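Hypothetical protein (Vibrio cholerae, PDB 2V1L) is of unknown function but is encoded on a Vibrio cholerae pathogenicity island and shares structural homology with human p32. Local coordinates at residues Leu11-Pro16 against Leu125-Phe130; His18-Asn23 against Met43-Ser48; Leu90-Asp95 against His108-Ile113. All coordinates share one frame; numbering follows the deposited sequence.

Interaction 1 of 3, residues Leu11-Pro16 against Leu125-Phe130; sequences LPISKP and LWESNF
S14 and E127 meet through a pair of hydrogen bonds. The backbone N of S14 donates to E127 OE1 at 3.0 Å, and the N-H...O angle of 172° makes this bond almost straight. The hydroxyl OG of S14 donates to E127 OE2 at 2.7 Å. Both carboxylate oxygens use their syn lone pairs, so one residue grips both oxygens and fixes the rotation of the carboxylate. OE1 also bonds Y123 OH, one turn earlier on the helix of E127. The glutamate reaches S14 because CG is anti to the backbone N (chi1 -168°) and the chain stays extended beyond it. E127 is buried, and these partners satisfy its acid group. S14 stands at the N-cap position of helix 15-29, but its OG makes no capping bond and is spent on E127. The nearby helix N-terminus would be expected to favour the negative charge of the carboxylate.

I13 adds van der Waals contact with the carboxylate: its CA lies 3.4 Å from E127 OE1 and its CG2 3.8 Å from the same oxygen. The side chains of I13 and E127 cross at about a right angle. The rest of I13 leads off to Y123, I74 and F98.

Two residues before S14, P12 is the centre of an inverse gamma turn, closed by I13 N bonding L11 O at 2.7 Å. The contact thus ties the start of helix 15-29 to the middle of helix 117-135. F17 of the first helix touches E127 and F130, while W126 of the second rests on I77 and D79 of strand 72-82.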
ATOM      1  N   LEU A  11      -8.361   4.135  -8.847  1.00 45.77           N
ATOM      2  CA  LEU A  11      -8.670   2.878  -8.166  1.00 42.75           C
ATOM      3  C   LEU A  11      -9.629   3.146  -7.001  1.00 41.19           C
ATOM      4  O   LEU A  11      -9.551   4.197  -6.375  1.00 40.95           O
ATOM      5  CB  LEU A  11      -7.380   2.202  -7.688  1.00 42.16           C
ATOM      6  CG  LEU A  11      -6.547   1.548  -8.799  1.00 41.14           C
ATOM      7  CD1 LEU A  11      -5.302   0.930  -8.224  1.00 38.29           C
ATOM      8  CD2 LEU A  11      -7.357   0.522  -9.592  1.00 37.17           C
ATOM      9  N   PRO A  12     -10.539   2.198  -6.706  1.00 39.63           N
ATOM     10  CA  PRO A  12     -11.536   2.452  -5.674  1.00 38.68           C
ATOM     11  C   PRO A  12     -10.979   2.339  -4.245  1.00 38.13           C
ATOM     12  O   PRO A  12     -11.348   1.414  -3.501  1.00 37.99           O
ATOM     13  CB  PRO A  12     -12.582   1.376  -5.950  1.00 38.20           C
ATOM     14  CG  PRO A  12     -11.821   0.258  -6.515  1.00 39.05           C
ATOM     15  CD  PRO A  12     -10.690   0.853  -7.291  1.00 39.09           C
ATOM     16  N   ILE A  13     -10.096   3.276  -3.884  1.00 37.03           N
ATOM     17  CA  ILE A  13      -9.561   3.366  -2.535  1.00 36.33           C
ATOM     18  C   ILE A  13     -10.734   3.630  -1.589  1.00 36.48           C
ATOM     19  O   ILE A  13     -11.560   4.525  -1.839  1.00 35.71           O
ATOM     20  CB  ILE A  13      -8.454   4.453  -2.403  1.00 36.47           C
ATOM     21  CG1 ILE A  13      -7.280   4.143  -3.358  1.00 36.70           C
ATOM     22  CG2 ILE A  13      -7.898   4.519  -0.982  1.00 34.95           C
ATOM     23  CD1 ILE A  13      -6.218   5.223  -3.418  1.00 36.03           C
ATOM     24  N   SER A  14     -10.802   2.824  -0.526  1.00 35.67           N
ATOM     25  CA  SER A  14     -11.896   2.846   0.448  1.00 34.83           C
ATOM     26  C   SER A  14     -11.782   3.920   1.484  1.00 34.21           C
ATOM     27  O   SER A  14     -10.669   4.334   1.871  1.00 33.87           O
ATOM     28  CB  SER A  14     -11.934   1.520   1.210  1.00 34.98           C
ATOM     29  OG  SER A  14     -12.544   0.540   0.402  1.00 37.65           O
ATOM     30  N   LYS A  15     -12.952   4.323   1.984  1.00 33.76           N
ATOM     31  CA  LYS A  15     -13.042   5.138   3.197  1.00 33.05           C
ATOM     32  C   LYS A  15     -12.290   4.534   4.393  1.00 31.13           C
ATOM     33  O   LYS A  15     -11.511   5.233   5.032  1.00 31.19           O
ATOM     34  CB  LYS A  15     -14.508   5.447   3.529  1.00 34.33           C
ATOM     35  CG  LYS A  15     -15.082   6.475   2.579  1.00 36.89           C
ATOM     36  CD  LYS A  15     -16.560   6.647   2.806  1.00 42.73           C
ATOM     37  CE  LYS A  15     -16.979   8.042   2.418  1.00 42.72           C
ATOM     38  NZ  LYS A  15     -16.392   9.005   3.397  1.00 44.82           N
ATOM     39  N   PRO A  16     -12.479   3.233   4.679  1.00 29.94           N
ATOM     40  CA  PRO A  16     -11.652   2.642   5.735  1.00 29.98           C
ATOM     41  C   PRO A  16     -10.134   2.755   5.490  1.00 29.90           C
ATOM     42  O   PRO A  16      -9.368   2.887   6.444  1.00 30.23           O
ATOM     43  CB  PRO A  16     -12.089   1.177   5.723  1.00 30.24           C
ATOM     44  CG  PRO A  16     -13.465   1.216   5.183  1.00 29.39           C
ATOM     45  CD  PRO A  16     -13.444   2.257   4.147  1.00 29.21           C
ATOM     46  N   LEU A 125      -9.219  -6.589  -3.837  1.00 18.53           N
ATOM     47  CA  LEU A 125      -8.809  -7.754  -3.085  1.00 20.04           C
ATOM     48  C   LEU A 125      -7.619  -7.474  -2.212  1.00 19.07           C
ATOM     49  O   LEU A 125      -7.645  -7.821  -1.056  1.00 18.79           O
ATOM     50  CB  LEU A 125      -8.520  -8.951  -3.999  1.00 20.09           C
ATOM     51  CG  LEU A 125      -9.746  -9.555  -4.670  1.00 22.60           C
ATOM     52  CD1 LEU A 125      -9.319 -10.265  -5.977  1.00 26.53           C
ATOM     53  CD2 LEU A 125     -10.466 -10.537  -3.765  1.00 25.02           C
ATOM     54  N   TRP A 126      -6.564  -6.879  -2.778  1.00 20.25           N
ATOM     55  CA  TRP A 126      -5.402  -6.478  -1.980  1.00 20.04           C
ATOM     56  C   TRP A 126      -5.818  -5.628  -0.764  1.00 20.42           C
ATOM     57  O   TRP A 126      -5.344  -5.864   0.374  1.00 20.32           O
ATOM     58  CB  TRP A 126      -4.385  -5.656  -2.811  1.00 20.38           C
ATOM     59  CG  TRP A 126      -3.281  -5.218  -1.915  1.00 19.78           C
ATOM     60  CD1 TRP A 126      -2.226  -5.969  -1.520  1.00 20.05           C
ATOM     61  CD2 TRP A 126      -3.190  -3.975  -1.199  1.00 18.90           C
ATOM     62  NE1 TRP A 126      -1.453  -5.261  -0.632  1.00 20.24           N
ATOM     63  CE2 TRP A 126      -2.022  -4.033  -0.419  1.00 20.83           C
ATOM     64  CE3 TRP A 126      -3.960  -2.809  -1.173  1.00 20.28           C
ATOM     65  CZ2 TRP A 126      -1.607  -2.971   0.382  1.00 20.11           C
ATOM     66  CZ3 TRP A 126      -3.563  -1.755  -0.350  1.00 20.08           C
ATOM     67  CH2 TRP A 126      -2.395  -1.848   0.413  1.00 20.71           C
ATOM     68  N   GLU A 127      -6.651  -4.617  -1.001  1.00 19.73           N
ATOM     69  CA  GLU A 127      -6.996  -3.663   0.065  1.00 20.91           C
ATOM     70  C   GLU A 127      -7.864  -4.256   1.180  1.00 19.82           C
ATOM     71  O   GLU A 127      -7.689  -3.907   2.333  1.00 20.20           O
ATOM     72  CB  GLU A 127      -7.705  -2.435  -0.510  1.00 21.65           C
ATOM     73  CG  GLU A 127      -7.841  -1.264   0.489  1.00 23.95           C
ATOM     74  CD  GLU A 127      -8.939  -0.282   0.077  1.00 25.02           C
ATOM     75  OE1 GLU A 127      -8.619   0.834  -0.390  1.00 28.25           O
ATOM     76  OE2 GLU A 127     -10.126  -0.642   0.208  1.00 32.47           O
ATOM     77  N   SER A 128      -8.814  -5.109   0.815  1.00 19.95           N
ATOM     78  CA  SER A 128      -9.647  -5.891   1.758  1.00 21.53           C
ATOM     79  C   SER A 128      -8.780  -6.811   2.665  1.00 20.78           C
ATOM     80  O   SER A 128      -8.946  -6.890   3.895  1.00 20.52           O
ATOM     81  CB  SER A 128     -10.673  -6.705   0.918  1.00 22.18           C
ATOM     82  OG  SER A 128     -11.181  -7.825   1.636  1.00 27.26           O
ATOM     83  N   ASN A 129      -7.806  -7.468   2.056  1.00 20.27           N
ATOM     84  CA  ASN A 129      -6.813  -8.252   2.797  1.00 19.95           C
ATOM     85  C   ASN A 129      -5.995  -7.370   3.751  1.00 19.40           C
ATOM     86  O   ASN A 129      -5.933  -7.614   4.956  1.00 19.40           O
ATOM     87  CB  ASN A 129      -5.889  -8.973   1.803  1.00 19.10           C
ATOM     88  CG  ASN A 129      -6.552 -10.175   1.129  1.00 21.45           C
ATOM     89  OD1 ASN A 129      -5.970 -10.787   0.226  1.00 22.58           O
ATOM     90  ND2 ASN A 129      -7.754 -10.526   1.568  1.00 16.23           N
ATOM     91  N   PHE A 130      -5.358  -6.342   3.216  1.00 19.82           N
ATOM     92  CA  PHE A 130      -4.514  -5.439   4.022  1.00 19.89           C
ATOM     93  C   PHE A 130      -5.257  -4.839   5.216  1.00 20.20           C
ATOM     94  O   PHE A 130      -4.740  -4.820   6.328  1.00 19.64           O
ATOM     95  CB  PHE A 130      -3.943  -4.330   3.147  1.00 19.67           C
ATOM     96  CG  PHE A 130      -3.112  -3.315   3.899  1.00 19.68           C
ATOM     97  CD1 PHE A 130      -1.853  -3.648   4.383  1.00 16.35           C
ATOM     98  CD2 PHE A 130      -3.577  -2.013   4.062  1.00 20.30           C
ATOM     99  CE1 PHE A 130      -1.068  -2.684   5.070  1.00 20.20           C
ATOM    100  CE2 PHE A 130      -2.792  -1.040   4.728  1.00 19.90           C
ATOM    101  CZ  PHE A 130      -1.538  -1.384   5.226  1.00 19.24           C
TER

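Interaction 2 of 3, residues His18-Asn23 against Met43-Ser48; sequences HALLAN and MNFRDS
L20 and F45 meet at the aromatic ring. CD2 of L20 comes to 4.4 Å from F45 CE1, approaching the ring obliquely. F130 of helix 117-135 packs against the same ring in an edge-to-face stack. F45 is therefore wedged where both helices converge on strand 41-46. Within the sheet, I142 of strand 141-144 and I62 of strand 60-66 also touch the F45 side chain. L20 in turn rests on F130, L131 and V134 of helix 117-135.

This is helix-on-sheet packing. Helix 15-29 lies over an antiparallel sheet, and strand 41-46 pairs with strand 60-66 and with strand 141-144. M43 and F45, two residues apart, point toward the helix, whereas N44 and R46 do not reach it. Sequence alternation along the strand thus sets which side chains enter the core. Helices packed on an antiparallel sheet are consistent with the reported structural homology to human p32.

The second apolar contact is between L21 and M43, whose side chains cross obliquely. L21 CD2 touches M43 SD at 3.9 Å. The methyl CE of M43 goes further, to 3.6 Å from L21 O. M43 gets this far from the strand because its chain is extended beyond CG, with chi2 179° and chi3 -176°. With CG anti to its carbonyl carbon (chi1 -67°), L21 brings CD2 to the sulfur. L64 of strand 60-66 touches both L21 and M43, and F6 lies against L21 from the N-terminal loop.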
ATOM      1  N   HIS A  18      -8.673   5.273   3.785  1.00 32.23           N
ATOM      2  CA  HIS A  18      -8.345   6.687   4.092  1.00 33.92           C
ATOM      3  C   HIS A  18      -8.267   6.966   5.581  1.00 34.30           C
ATOM      4  O   HIS A  18      -7.341   7.642   6.045  1.00 35.31           O
ATOM      5  CB  HIS A  18      -9.313   7.636   3.403  1.00 34.20           C
ATOM      6  CG  HIS A  18      -9.155   7.671   1.912  1.00 35.23           C
ATOM      7  ND1 HIS A  18     -10.224   7.595   1.046  1.00 36.03           N
ATOM      8  CD2 HIS A  18      -8.049   7.774   1.137  1.00 35.58           C
ATOM      9  CE1 HIS A  18      -9.787   7.655  -0.201  1.00 35.48           C
ATOM     10  NE2 HIS A  18      -8.472   7.775  -0.171  1.00 36.62           N
ATOM     11  N   ALA A  19      -9.226   6.415   6.320  1.00 34.73           N
ATOM     12  CA  ALA A  19      -9.254   6.446   7.786  1.00 34.77           C
ATOM     13  C   ALA A  19      -8.020   5.820   8.432  1.00 35.19           C
ATOM     14  O   ALA A  19      -7.527   6.344   9.425  1.00 35.47           O
ATOM     15  CB  ALA A  19     -10.546   5.767   8.320  1.00 34.28           C
ATOM     16  N   LEU A  20      -7.541   4.688   7.914  1.00 36.08           N
ATOM     17  CA  LEU A  20      -6.254   4.144   8.380  1.00 37.28           C
ATOM     18  C   LEU A  20      -5.113   5.128   8.132  1.00 38.51           C
ATOM     19  O   LEU A  20      -4.325   5.415   9.044  1.00 38.48           O
ATOM     20  CB  LEU A  20      -5.932   2.781   7.749  1.00 37.54           C
ATOM     21  CG  LEU A  20      -4.528   2.207   8.011  1.00 37.01           C
ATOM     22  CD1 LEU A  20      -4.240   1.941   9.510  1.00 37.05           C
ATOM     23  CD2 LEU A  20      -4.314   0.956   7.222  1.00 36.82           C
ATOM     24  N   LEU A  21      -5.042   5.655   6.907  1.00 40.00           N
ATOM     25  CA  LEU A  21      -3.994   6.615   6.524  1.00 41.55           C
ATOM     26  C   LEU A  21      -4.086   7.880   7.360  1.00 43.44           C
ATOM     27  O   LEU A  21      -3.090   8.313   7.936  1.00 43.86           O
ATOM     28  CB  LEU A  21      -4.096   6.997   5.050  1.00 40.62           C
ATOM     29  CG  LEU A  21      -3.818   5.975   3.940  1.00 40.64           C
ATOM     30  CD1 LEU A  21      -3.994   6.634   2.578  1.00 38.37           C
ATOM     31  CD2 LEU A  21      -2.442   5.367   4.057  1.00 36.97           C
ATOM     32  N   ALA A  22      -5.281   8.465   7.411  1.00 45.30           N
ATOM     33  CA  ALA A  22      -5.539   9.670   8.208  1.00 47.75           C
ATOM     34  C   ALA A  22      -5.111   9.477   9.659  1.00 49.15           C
ATOM     35  O   ALA A  22      -4.462  10.348  10.241  1.00 49.73           O
ATOM     36  CB  ALA A  22      -7.024  10.065   8.126  1.00 47.49           C
ATOM     37  N   ASN A  23      -5.451   8.324  10.227  1.00 50.84           N
ATOM     38  CA  ASN A  23      -5.132   8.041  11.614  1.00 52.79           C
ATOM     39  C   ASN A  23      -3.639   8.057  11.875  1.00 53.55           C
ATOM     40  O   ASN A  23      -3.181   8.652  12.850  1.00 53.58           O
ATOM     41  CB  ASN A  23      -5.726   6.696  12.060  1.00 53.27           C
ATOM     42  CG  ASN A  23      -5.894   6.605  13.566  1.00 55.03           C
ATOM     43  OD1 ASN A  23      -5.379   5.687  14.209  1.00 56.69           O
ATOM     44  ND2 ASN A  23      -6.614   7.575  14.143  1.00 56.37           N
ATOM     45  N   MET A  43       5.115   5.509   4.856  1.00 41.91           N
ATOM     46  CA  MET A  43       4.673   4.568   5.892  1.00 40.82           C
ATOM     47  C   MET A  43       5.161   3.150   5.551  1.00 39.71           C
ATOM     48  O   MET A  43       5.076   2.719   4.396  1.00 39.18           O
ATOM     49  CB  MET A  43       3.138   4.560   5.995  1.00 40.84           C
ATOM     50  CG  MET A  43       2.466   5.876   6.355  1.00 41.62           C
ATOM     51  SD  MET A  43       0.654   5.735   6.417  1.00 42.21           S
ATOM     52  CE  MET A  43       0.169   7.426   6.729  1.00 40.50           C
ATOM     53  N   ASN A  44       5.653   2.429   6.549  1.00 38.02           N
ATOM     54  CA  ASN A  44       6.012   1.024   6.384  1.00 37.69           C
ATOM     55  C   ASN A  44       5.252   0.150   7.378  1.00 36.94           C
ATOM     56  O   ASN A  44       5.158   0.500   8.555  1.00 36.67           O
ATOM     57  CB  ASN A  44       7.516   0.798   6.552  1.00 37.71           C
ATOM     58  CG  ASN A  44       8.314   1.349   5.391  1.00 39.75           C
ATOM     59  OD1 ASN A  44       8.635   2.538   5.364  1.00 40.93           O
ATOM     60  ND2 ASN A  44       8.617   0.495   4.413  1.00 37.99           N
ATOM     61  N   PHE A  45       4.712  -0.970   6.896  1.00 35.18           N
ATOM     62  CA  PHE A  45       4.011  -1.935   7.743  1.00 33.57           C
ATOM     63  C   PHE A  45       4.823  -3.211   7.631  1.00 33.83           C
ATOM     64  O   PHE A  45       5.010  -3.730   6.512  1.00 33.03           O
ATOM     65  CB  PHE A  45       2.548  -2.153   7.262  1.00 32.02           C
ATOM     66  CG  PHE A  45       1.705  -0.908   7.248  1.00 30.65           C
ATOM     67  CD1 PHE A  45       0.684  -0.732   8.187  1.00 28.88           C
ATOM     68  CD2 PHE A  45       1.918   0.099   6.302  1.00 28.55           C
ATOM     69  CE1 PHE A  45      -0.095   0.402   8.176  1.00 24.90           C
ATOM     70  CE2 PHE A  45       1.153   1.260   6.298  1.00 26.93           C
ATOM     71  CZ  PHE A  45       0.148   1.423   7.238  1.00 28.73           C
ATOM     72  N   ARG A  46       5.329  -3.706   8.765  1.00 34.44           N
ATOM     73  CA  ARG A  46       6.125  -4.938   8.778  1.00 36.17           C
ATOM     74  C   ARG A  46       5.694  -5.957   9.849  1.00 35.76           C
ATOM     75  O   ARG A  46       5.413  -5.591  10.976  1.00 35.10           O
ATOM     76  CB  ARG A  46       7.634  -4.631   8.899  1.00 36.31           C
ATOM     77  CG  ARG A  46       8.253  -3.923   7.655  1.00 38.56           C
ATOM     78  CD  ARG A  46       9.791  -3.686   7.787  1.00 39.65           C
ATOM     79  NE  ARG A  46      10.088  -2.372   8.382  1.00 46.99           N
ATOM     80  CZ  ARG A  46      10.551  -1.306   7.725  1.00 48.99           C
ATOM     81  NH1 ARG A  46      10.821  -1.375   6.429  1.00 51.23           N
ATOM     82  NH2 ARG A  46      10.754  -0.158   8.372  1.00 49.17           N
ATOM     83  N   ASP A  47       5.623  -7.223   9.442  1.00 35.84           N
ATOM     84  CA  ASP A  47       5.518  -8.363  10.330  1.00 36.52           C
ATOM     85  C   ASP A  47       6.964  -8.847  10.581  1.00 37.44           C
ATOM     86  O   ASP A  47       7.603  -9.442   9.711  1.00 36.98           O
ATOM     87  CB  ASP A  47       4.625  -9.462   9.702  1.00 35.73           C
ATOM     88  CG  ASP A  47       4.823 -10.841  10.342  1.00 35.67           C
ATOM     89  OD1 ASP A  47       5.486 -10.931  11.388  1.00 36.41           O
ATOM     90  OD2 ASP A  47       4.342 -11.866   9.796  1.00 32.36           O
ATOM     91  N   SER A  48       7.479  -8.596  11.784  1.00 38.71           N
ATOM     92  CA  SER A  48       8.881  -8.929  12.086  1.00 39.44           C
ATOM     93  C   SER A  48       9.177 -10.424  11.946  1.00 39.28           C
ATOM     94  O   SER A  48      10.335 -10.802  11.812  1.00 40.31           O
ATOM     95  CB  SER A  48       9.272  -8.433  13.471  1.00 39.98           C
ATOM     96  OG  SER A  48       8.878  -9.385  14.456  1.00 42.75           O
TER

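Interaction 3 of 3, residues Leu90-Asp95 against His108-Ile113; sequences LERCLD and HGWNPI
R92 and W110 come together although their backbones stay apart: the chain turns a corner at L94 and another at W110, and the nearest CA atoms, those of D95 and W110, are 9.2 Å apart. C93 and L94 stand opposite the single residue D79, a classic beta bulge.

The indole of W110 bridges the distance with its six-membered ring. R92 NH1 lies 4.0 Å from W110 CH2, at the ring edge and in its plane. The guanidinium and ring planes are 83° apart, so no stack forms. R92 reaches the ring as a chain extended from CG to NE. D95 OD2 also sits at the edge, near the ring plane, 4.3 Å from W110 CZ3. R92 NH1 and D95 OD2 are 3.8 Å apart. This long salt bridge rests on charge alone, since no N-H points at the oxygen. D95 OD1 is hydrogen-bonded to T78 OG1 of strand 72-82.

F104 meets the W110 ring with its plane at about 45°, and its backbone bonds that of D95. R92 comes from strand 90-93, which pairs with strand 72-82. From D95 to W110 the contact reaches across strand 102-105, the middle strand of an antiparallel meander.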
ATOM      1  N   LEU A  90      13.727  -9.769  -0.873  1.00 44.24           N
ATOM      2  CA  LEU A  90      12.443  -9.069  -1.001  1.00 42.45           C
ATOM      3  C   LEU A  90      12.331  -8.372  -2.352  1.00 41.03           C
ATOM      4  O   LEU A  90      13.176  -7.561  -2.709  1.00 41.02           O
ATOM      5  CB  LEU A  90      12.250  -8.048   0.133  1.00 42.86           C
ATOM      6  CG  LEU A  90      11.865  -8.585   1.518  1.00 42.64           C
ATOM      7  CD1 LEU A  90      12.083  -7.525   2.586  1.00 42.99           C
ATOM      8  CD2 LEU A  90      10.435  -9.088   1.558  1.00 40.62           C
ATOM      9  N   GLU A  91      11.301  -8.738  -3.103  1.00 39.30           N
ATOM     10  CA  GLU A  91      10.987  -8.140  -4.395  1.00 37.60           C
ATOM     11  C   GLU A  91       9.620  -7.494  -4.278  1.00 35.36           C
ATOM     12  O   GLU A  91       8.812  -7.939  -3.468  1.00 33.62           O
ATOM     13  CB  GLU A  91      10.901  -9.231  -5.465  1.00 38.04           C
ATOM     14  CG  GLU A  91      12.226  -9.925  -5.771  1.00 43.50           C
ATOM     15  CD  GLU A  91      12.244 -10.596  -7.143  1.00 48.23           C
ATOM     16  OE1 GLU A  91      11.437 -10.220  -8.025  1.00 50.72           O
ATOM     17  OE2 GLU A  91      13.079 -11.500  -7.346  1.00 51.91           O
ATOM     18  N   ARG A  92       9.362  -6.461  -5.089  1.00 32.77           N
ATOM     19  CA  ARG A  92       8.019  -5.900  -5.222  1.00 31.20           C
ATOM     20  C   ARG A  92       7.137  -7.049  -5.671  1.00 30.12           C
ATOM     21  O   ARG A  92       7.524  -7.826  -6.540  1.00 30.43           O
ATOM     22  CB  ARG A  92       7.951  -4.776  -6.269  1.00 30.63           C
ATOM     23  CG  ARG A  92       8.785  -3.530  -5.928  1.00 30.29           C
ATOM     24  CD  ARG A  92       8.386  -2.385  -6.859  1.00 31.07           C
ATOM     25  NE  ARG A  92       9.312  -1.262  -6.777  1.00 34.00           N
ATOM     26  CZ  ARG A  92       9.294  -0.212  -7.595  1.00 34.64           C
ATOM     27  NH1 ARG A  92       8.411  -0.135  -8.583  1.00 33.18           N
ATOM     28  NH2 ARG A  92      10.179   0.760  -7.431  1.00 36.56           N
ATOM     29  N   CYS A  93       5.965  -7.167  -5.073  1.00 28.57           N
ATOM     30  CA  CYS A  93       5.078  -8.294  -5.336  1.00 26.59           C
ATOM     31  C   CYS A  93       3.823  -7.791  -6.039  1.00 25.56           C
ATOM     32  O   CYS A  93       3.411  -8.330  -7.066  1.00 24.25           O
ATOM     33  CB  CYS A  93       4.711  -8.946  -4.006  1.00 27.65           C
ATOM     34  SG  CYS A  93       3.569 -10.302  -4.179  1.00 29.80           S
ATOM     35  N   LEU A  94       3.229  -6.751  -5.448  1.00 23.53           N
ATOM     36  CA  LEU A  94       2.166  -5.963  -6.034  1.00 23.32           C
ATOM     37  C   LEU A  94       2.590  -4.521  -5.851  1.00 22.41           C
ATOM     38  O   LEU A  94       3.099  -4.158  -4.790  1.00 22.62           O
ATOM     39  CB  LEU A  94       0.871  -6.133  -5.256  1.00 23.60           C
ATOM     40  CG  LEU A  94       0.053  -7.426  -5.360  1.00 26.85           C
ATOM     41  CD1 LEU A  94       0.187  -8.229  -4.113  1.00 27.47           C
ATOM     42  CD2 LEU A  94      -1.428  -7.018  -5.520  1.00 30.25           C
ATOM     43  N   ASP A  95       2.347  -3.706  -6.848  1.00 21.11           N
ATOM     44  CA  ASP A  95       2.707  -2.283  -6.776  1.00 22.05           C
ATOM     45  C   ASP A  95       1.595  -1.488  -7.454  1.00 21.74           C
ATOM     46  O   ASP A  95       1.167  -1.840  -8.554  1.00 21.57           O
ATOM     47  CB  ASP A  95       4.055  -2.035  -7.467  1.00 22.22           C
ATOM     48  CG  ASP A  95       4.528  -0.595  -7.329  1.00 26.38           C
ATOM     49  OD1 ASP A  95       4.800  -0.130  -6.194  1.00 29.62           O
ATOM     50  OD2 ASP A  95       4.623   0.073  -8.367  1.00 29.75           O
ATOM     51  N   HIS A 108       1.257 -10.090 -14.192  1.00 33.19           N
ATOM     52  CA  HIS A 108       0.673  -9.108 -15.109  1.00 32.78           C
ATOM     53  C   HIS A 108       1.718  -8.219 -15.742  1.00 32.99           C
ATOM     54  O   HIS A 108       1.425  -7.569 -16.744  1.00 33.34           O
ATOM     55  CB  HIS A 108      -0.311  -8.177 -14.402  1.00 32.70           C
ATOM     56  CG  HIS A 108      -1.502  -8.861 -13.805  1.00 33.09           C
ATOM     57  ND1 HIS A 108      -2.744  -8.851 -14.408  1.00 33.98           N
ATOM     58  CD2 HIS A 108      -1.654  -9.538 -12.643  1.00 31.51           C
ATOM     59  CE1 HIS A 108      -3.602  -9.510 -13.651  1.00 33.31           C
ATOM     60  NE2 HIS A 108      -2.970  -9.932 -12.571  1.00 34.54           N
ATOM     61  N   GLY A 109       2.914  -8.159 -15.154  1.00 33.18           N
ATOM     62  CA  GLY A 109       3.881  -7.099 -15.487  1.00 33.07           C
ATOM     63  C   GLY A 109       3.287  -5.711 -15.209  1.00 33.70           C
ATOM     64  O   GLY A 109       2.432  -5.562 -14.323  1.00 31.79           O
ATOM     65  N   TRP A 110       3.741  -4.706 -15.970  1.00 35.11           N
ATOM     66  CA  TRP A 110       3.248  -3.312 -15.927  1.00 36.87           C
ATOM     67  C   TRP A 110       2.092  -3.072 -16.866  1.00 38.04           C
ATOM     68  O   TRP A 110       2.194  -3.364 -18.068  1.00 37.32           O
ATOM     69  CB  TRP A 110       4.323  -2.365 -16.415  1.00 37.55           C
ATOM     70  CG  TRP A 110       5.540  -2.551 -15.713  1.00 39.19           C
ATOM     71  CD1 TRP A 110       6.637  -3.281 -16.100  1.00 40.12           C
ATOM     72  CD2 TRP A 110       5.816  -2.047 -14.438  1.00 37.21           C
ATOM     73  NE1 TRP A 110       7.580  -3.235 -15.118  1.00 40.85           N
ATOM     74  CE2 TRP A 110       7.085  -2.480 -14.087  1.00 37.96           C
ATOM     75  CE3 TRP A 110       5.097  -1.260 -13.548  1.00 38.83           C
ATOM     76  CZ2 TRP A 110       7.651  -2.141 -12.908  1.00 40.04           C
ATOM     77  CZ3 TRP A 110       5.653  -0.925 -12.388  1.00 39.11           C
ATOM     78  CH2 TRP A 110       6.906  -1.363 -12.053  1.00 40.43           C
ATOM     79  N   ASN A 111       1.028  -2.478 -16.330  1.00 39.29           N
ATOM     80  CA  ASN A 111      -0.147  -2.090 -17.107  1.00 40.91           C
ATOM     81  C   ASN A 111      -0.771  -0.818 -16.527  1.00 41.57           C
ATOM     82  O   ASN A 111      -0.635  -0.540 -15.341  1.00 41.66           O
ATOM     83  CB  ASN A 111      -1.168  -3.224 -17.191  1.00 41.28           C
ATOM     84  CG  ASN A 111      -0.767  -4.302 -18.194  1.00 42.97           C
ATOM     85  OD1 ASN A 111      -0.715  -4.056 -19.410  1.00 46.08           O
ATOM     86  ND2 ASN A 111      -0.474  -5.494 -17.691  1.00 43.38           N
ATOM     87  N   PRO A 112      -1.396  -0.006 -17.380  1.00 42.30           N
ATOM     88  CA  PRO A 112      -1.957   1.219 -16.846  1.00 42.07           C
ATOM     89  C   PRO A 112      -3.201   0.947 -16.021  1.00 42.15           C
ATOM     90  O   PRO A 112      -3.895  -0.054 -16.227  1.00 42.08           O
ATOM     91  CB  PRO A 112      -2.282   2.045 -18.107  1.00 42.65           C
ATOM     92  CG  PRO A 112      -1.571   1.326 -19.264  1.00 42.64           C
ATOM     93  CD  PRO A 112      -1.584  -0.111 -18.841  1.00 42.41           C
ATOM     94  N   ILE A 113      -3.475   1.841 -15.082  1.00 41.95           N
ATOM     95  CA  ILE A 113      -4.571   1.664 -14.138  1.00 41.49           C
ATOM     96  C   ILE A 113      -5.950   2.146 -14.675  1.00 42.75           C
ATOM     97  O   ILE A 113      -6.958   1.444 -14.544  1.00 42.08           O
ATOM     98  CB  ILE A 113      -4.209   2.384 -12.831  1.00 40.77           C
ATOM     99  CG1 ILE A 113      -3.158   1.585 -12.044  1.00 38.51           C
ATOM    100  CG2 ILE A 113      -5.448   2.694 -12.009  1.00 40.59           C
ATOM    101  CD1 ILE A 113      -2.401   2.421 -10.992  1.00 34.76           C
TER

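How the interactions relate
Interaction 2 is the core contact, apolar and mostly buried. Interaction 1 is partly buried and depends on paired hydrogen bonds to one carboxylate. Interaction 3 lies nearer the surface, where charged groups meet an aromatic edge. Interactions 1 and 2 share helix 15-29, and their side chains touch: F130 CE2 is 3.5 Å from L20 CD2, and I13 CG2 is 3.4 Å from H18 NE2. Interaction 1 also meets interaction 3, with L11 CG 3.6 Å from I113 CG2. Interactions 2 and 3 do not touch. They reach the same sheet on opposite sides of the chain's centre. Both are nested in the loop that interaction 1 closes.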